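Local atomic coordinates of fiber (Human adenovirus 26, PDB entry 6FJN), a protein that probably attaches the virus to a receptor on the host cell through its trimeric knob, the C-terminal domain of the capsid fiber. Residues Y135-E147 / G151-Q163. Numbering follows the deposited sequence. Where two conformers were deposited one is given.
Sequences YQPVIITIAFNQE and GCAYSITFTFTWQ
Strands 137-144 and 154-161 form an antiparallel beta hairpin, the middle pair of a four-stranded sheet in the fiber knob, flanked by strands 123-129 and 58-65. Ile139, Thr141 and Ala143 are the hydrogen-bonded partners of Thr161, Thr159 and Thr157, each pair joined by two backbone bonds; Thr141 N to Thr159 O measures 2.8 Å. Between these rungs sit the non-hydrogen-bonded pairs Ile140-Phe160, Ile142-Phe158 and Phe144-Ile156, whose side chains all leave the sheet on the apolar face. Ile140 and Phe160 run side by side in the same direction: with CG1 anti to the backbone N (chi1 -173°), the isoleucine brings CD1 3.8 Å from CE2 of the phenylalanine. Val138 CG1 approaches the Phe160 ring at its edge and also meets Trp162 CE3 at 4.0 Å. Further along, Ile142 CG1 lies 3.9 Å from Phe158 CD1, and both residues pack on Phe178 of strand 176-181. This is the interior of the knob's beta sandwich, where the second sheet closes over the first. The other face, lined mainly by threonines, is hydrated. One water donates to Thr141 O and hydrogen-bonds to the hydroxyls of Thr157 (OG1 at 2.7 Å) and Thr159; another links the hydroxyls of Thr141 and Thr161, the Thr161 hydroxyl also hydrogen-bonded to Asp58. Here Ile139 and Thr141 pack against Thr134 of a second subunit. Near the turn, Ser155 OG, placed between its own backbone N and carbonyl carbon (chi1 59°), accepts a hydrogen bond from Glu147 N at 3.1 Å, nearly straight at 164°. The bent Glu147 chain then passes obliquely over Thr157, CG to CG2 3.6 Å, and its carboxylate forms a salt bridge with Lys60 while a water ties OE2 to Thr157 OG1.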
# COMPACT_ATOMS: atom_id res chain seq x y z
N TYR A 135 -10.50 14.98 -7.63
CA TYR A 135 -10.57 15.14 -9.06
C TYR A 135 -9.25 15.59 -9.68
O TYR A 135 -9.22 15.92 -10.87
CB TYR A 135 -11.72 16.12 -9.41
CG TYR A 135 -11.58 17.50 -8.80
CD1 TYR A 135 -12.13 17.77 -7.53
CD2 TYR A 135 -10.94 18.52 -9.47
CE1 TYR A 135 -11.98 19.03 -6.95
CE2 TYR A 135 -10.83 19.78 -8.93
CZ TYR A 135 -11.36 20.03 -7.64
OH TYR A 135 -11.21 21.30 -7.12
N GLN A 136 -8.16 15.56 -8.92
CA GLN A 136 -6.86 16.01 -9.40
C GLN A 136 -5.79 14.93 -9.28
O GLN A 136 -4.80 15.07 -8.59
CB GLN A 136 -6.41 17.26 -8.67
CG GLN A 136 -7.42 18.41 -8.91
CD GLN A 136 -6.90 19.78 -8.54
OE1 GLN A 136 -6.07 19.94 -7.58
NE2 GLN A 136 -7.27 20.76 -9.27
N PRO A 137 -5.94 13.84 -10.04
CA PRO A 137 -4.93 12.80 -10.01
C PRO A 137 -3.59 13.25 -10.59
O PRO A 137 -3.51 14.05 -11.55
CB PRO A 137 -5.50 11.73 -10.89
CG PRO A 137 -6.42 12.45 -11.85
CD PRO A 137 -7.01 13.56 -11.02
N VAL A 138 -2.54 12.70 -10.02
CA VAL A 138 -1.17 12.84 -10.46
C VAL A 138 -0.60 11.44 -10.43
O VAL A 138 -0.70 10.74 -9.41
CB VAL A 138 -0.40 13.77 -9.52
CG1 VAL A 138 1.10 13.75 -9.82
CG2 VAL A 138 -0.92 15.19 -9.58
N ILE A 139 0.12 11.03 -11.47
CA ILE A 139 0.68 9.69 -11.51
C ILE A 139 1.98 9.77 -10.72
O ILE A 139 2.78 10.71 -10.92
CB ILE A 139 0.92 9.25 -12.96
CG1 ILE A 139 -0.35 9.46 -13.82
CG2 ILE A 139 1.40 7.84 -13.04
CD1 ILE A 139 -0.05 9.38 -15.30
N ILE A 140 2.15 8.84 -9.82
CA ILE A 140 3.44 8.66 -9.17
C ILE A 140 4.09 7.40 -9.75
O ILE A 140 3.45 6.34 -9.83
CB ILE A 140 3.33 8.57 -7.64
CG1 ILE A 140 4.72 8.56 -7.01
CG2 ILE A 140 2.45 7.44 -7.13
CD1 ILE A 140 4.73 8.62 -5.49
N THR A 141 5.36 7.53 -10.15
CA THR A 141 6.16 6.39 -10.59
C THR A 141 7.35 6.31 -9.65
O THR A 141 8.16 7.28 -9.61
CB THR A 141 6.66 6.55 -12.01
OG1 THR A 141 5.55 6.68 -12.91
CG2 THR A 141 7.45 5.32 -12.43
N ILE A 142 7.48 5.23 -8.92
CA ILE A 142 8.65 4.97 -8.08
C ILE A 142 9.50 3.95 -8.80
O ILE A 142 8.98 2.90 -9.18
CB ILE A 142 8.28 4.50 -6.69
CG1 ILE A 142 7.22 5.42 -6.07
CG2 ILE A 142 9.53 4.43 -5.82
CD1 ILE A 142 6.76 5.03 -4.69
N ALA A 143 10.79 4.23 -8.98
CA ALA A 143 11.68 3.32 -9.69
C ALA A 143 12.86 2.98 -8.84
O ALA A 143 13.46 3.87 -8.21
CB ALA A 143 12.14 3.90 -11.03
N PHE A 144 13.25 1.71 -8.86
CA PHE A 144 14.34 1.20 -8.04
C PHE A 144 15.53 0.80 -8.89
O PHE A 144 15.41 -0.03 -9.80
CB PHE A 144 13.85 -0.03 -7.25
CG PHE A 144 12.68 0.32 -6.36
CD1 PHE A 144 12.85 1.08 -5.21
CD2 PHE A 144 11.40 -0.06 -6.67
CE1 PHE A 144 11.80 1.47 -4.43
CE2 PHE A 144 10.31 0.32 -5.87
CZ PHE A 144 10.55 1.10 -4.77
N ASN A 145 16.69 1.38 -8.54
CA ASN A 145 17.99 1.03 -9.14
C ASN A 145 18.08 1.26 -10.63
O ASN A 145 18.88 0.65 -11.31
CB ASN A 145 18.43 -0.38 -8.77
CG ASN A 145 18.59 -0.59 -7.29
OD1 ASN A 145 18.47 -1.79 -6.83
ND2 ASN A 145 18.85 0.41 -6.53
N GLN A 146 17.26 2.18 -11.16
CA GLN A 146 17.27 2.44 -12.59
C GLN A 146 18.18 3.59 -13.00
O GLN A 146 18.38 3.81 -14.19
CB GLN A 146 15.85 2.63 -13.13
CG GLN A 146 14.97 1.40 -12.87
CD GLN A 146 15.62 0.14 -13.36
OE1 GLN A 146 15.86 -0.02 -14.58
NE2 GLN A 146 16.06 -0.70 -12.47
N GLU A 147 18.78 4.31 -12.05
CA GLU A 147 19.73 5.35 -12.35
C GLU A 147 21.14 4.79 -12.46
O GLU A 147 21.52 3.89 -11.75
CB GLU A 147 19.71 6.43 -11.28
CG GLU A 147 18.33 7.09 -11.14
CD GLU A 147 17.86 7.73 -12.43
OE1 GLU A 147 18.59 8.60 -12.96
OE2 GLU A 147 16.74 7.46 -12.88
N GLY A 151 27.91 7.28 -10.94
CA GLY A 151 28.47 6.06 -10.34
C GLY A 151 27.64 5.47 -9.21
O GLY A 151 28.17 4.68 -8.44
N CYS A 152 26.37 5.86 -9.07
CA CYS A 152 25.55 5.34 -7.96
C CYS A 152 25.48 3.82 -7.93
O CYS A 152 25.52 3.16 -8.98
CB CYS A 152 24.18 5.97 -8.01
SG CYS A 152 23.13 5.54 -9.41
N ALA A 153 25.46 3.24 -6.74
CA ALA A 153 25.25 1.83 -6.57
C ALA A 153 23.78 1.44 -6.53
O ALA A 153 23.42 0.34 -6.94
CB ALA A 153 25.92 1.39 -5.29
N TYR A 154 22.96 2.35 -6.00
CA TYR A 154 21.51 2.11 -5.81
C TYR A 154 20.81 3.42 -6.11
O TYR A 154 21.40 4.50 -6.05
CB TYR A 154 21.15 1.70 -4.38
CG TYR A 154 21.92 0.54 -3.84
CD1 TYR A 154 21.47 -0.77 -4.05
CD2 TYR A 154 23.08 0.73 -3.07
CE1 TYR A 154 22.15 -1.84 -3.53
CE2 TYR A 154 23.77 -0.35 -2.56
CZ TYR A 154 23.32 -1.64 -2.80
OH TYR A 154 23.96 -2.73 -2.32
N SER A 155 19.50 3.33 -6.40
CA SER A 155 18.74 4.56 -6.56
C SER A 155 17.28 4.29 -6.22
O SER A 155 16.75 3.18 -6.41
CB SER A 155 18.84 5.13 -7.96
OG SER A 155 18.38 4.25 -8.97
N ILE A 156 16.62 5.36 -5.77
CA ILE A 156 15.14 5.40 -5.68
C ILE A 156 14.74 6.71 -6.28
O ILE A 156 15.23 7.77 -5.86
CB ILE A 156 14.62 5.31 -4.22
CG1 ILE A 156 15.17 4.07 -3.50
CG2 ILE A 156 13.10 5.35 -4.21
CD1 ILE A 156 14.87 4.01 -2.01
N THR A 157 13.87 6.68 -7.29
CA THR A 157 13.37 7.93 -7.86
C THR A 157 11.86 7.98 -7.76
O THR A 157 11.16 6.94 -7.80
CB THR A 157 13.84 8.13 -9.31
OG1 THR A 157 13.22 7.16 -10.16
CG2 THR A 157 15.36 8.04 -9.42
N PHE A 158 11.35 9.19 -7.61
CA PHE A 158 9.92 9.48 -7.53
C PHE A 158 9.60 10.44 -8.63
O PHE A 158 10.10 11.59 -8.59
CB PHE A 158 9.57 10.11 -6.17
CG PHE A 158 10.02 9.31 -4.99
CD1 PHE A 158 9.24 8.31 -4.44
CD2 PHE A 158 11.25 9.56 -4.40
CE1 PHE A 158 9.66 7.54 -3.37
CE2 PHE A 158 11.69 8.80 -3.35
CZ PHE A 158 10.90 7.79 -2.83
N THR A 159 8.80 10.02 -9.61
CA THR A 159 8.38 10.91 -10.67
C THR A 159 6.90 11.16 -10.52
O THR A 159 6.11 10.25 -10.20
CB THR A 159 8.67 10.26 -12.04
OG1 THR A 159 10.08 9.99 -12.16
CG2 THR A 159 8.29 11.15 -13.21
N PHE A 160 6.51 12.41 -10.77
CA PHE A 160 5.12 12.82 -10.73
C PHE A 160 4.77 13.34 -12.11
O PHE A 160 5.50 14.23 -12.64
CB PHE A 160 4.94 13.90 -9.66
CG PHE A 160 5.26 13.41 -8.28
CD1 PHE A 160 6.56 13.44 -7.81
CD2 PHE A 160 4.28 12.80 -7.49
CE1 PHE A 160 6.88 12.92 -6.59
CE2 PHE A 160 4.60 12.30 -6.23
CZ PHE A 160 5.90 12.35 -5.81
N THR A 161 3.73 12.77 -12.73
CA THR A 161 3.39 13.08 -14.11
C THR A 161 1.91 13.31 -14.21
O THR A 161 1.13 12.51 -13.63
CB THR A 161 3.78 11.89 -15.04
OG1 THR A 161 5.12 11.49 -14.81
CG2 THR A 161 3.63 12.24 -16.50
N TRP A 162 1.47 14.31 -14.93
CA TRP A 162 0.04 14.57 -15.01
C TRP A 162 -0.28 15.21 -16.34
O TRP A 162 0.59 15.58 -17.12
CB TRP A 162 -0.46 15.41 -13.83
CG TRP A 162 0.14 16.75 -13.70
CD1 TRP A 162 -0.47 17.92 -14.02
CD2 TRP A 162 1.37 17.10 -13.08
NE1 TRP A 162 0.33 18.99 -13.70
CE2 TRP A 162 1.47 18.51 -13.10
CE3 TRP A 162 2.43 16.38 -12.54
CZ2 TRP A 162 2.57 19.20 -12.59
CZ3 TRP A 162 3.52 17.06 -12.04
CH2 TRP A 162 3.59 18.46 -12.08
N GLN A 163 -1.59 15.30 -16.60
CA GLN A 163 -2.14 15.81 -17.86
C GLN A 163 -3.03 17.04 -17.64
O GLN A 163 -3.07 17.92 -18.51
CB GLN A 163 -2.94 14.69 -18.53
CG GLN A 163 -2.10 13.45 -18.95
CD GLN A 163 -1.65 12.49 -17.84
OE1 GLN A 163 -2.34 12.26 -16.80
NE2 GLN A 163 -0.42 11.92 -18.05
O HOH W 1 -2.71 12.28 -13.75
O HOH W 2 -3.82 14.65 -14.57
O HOH W 3 10.64 7.55 -10.98
O HOH W 4 4.94 9.35 -12.95
O HOH W 5 15.76 4.31 -9.75
O HOH W 6 14.90 5.86 -11.85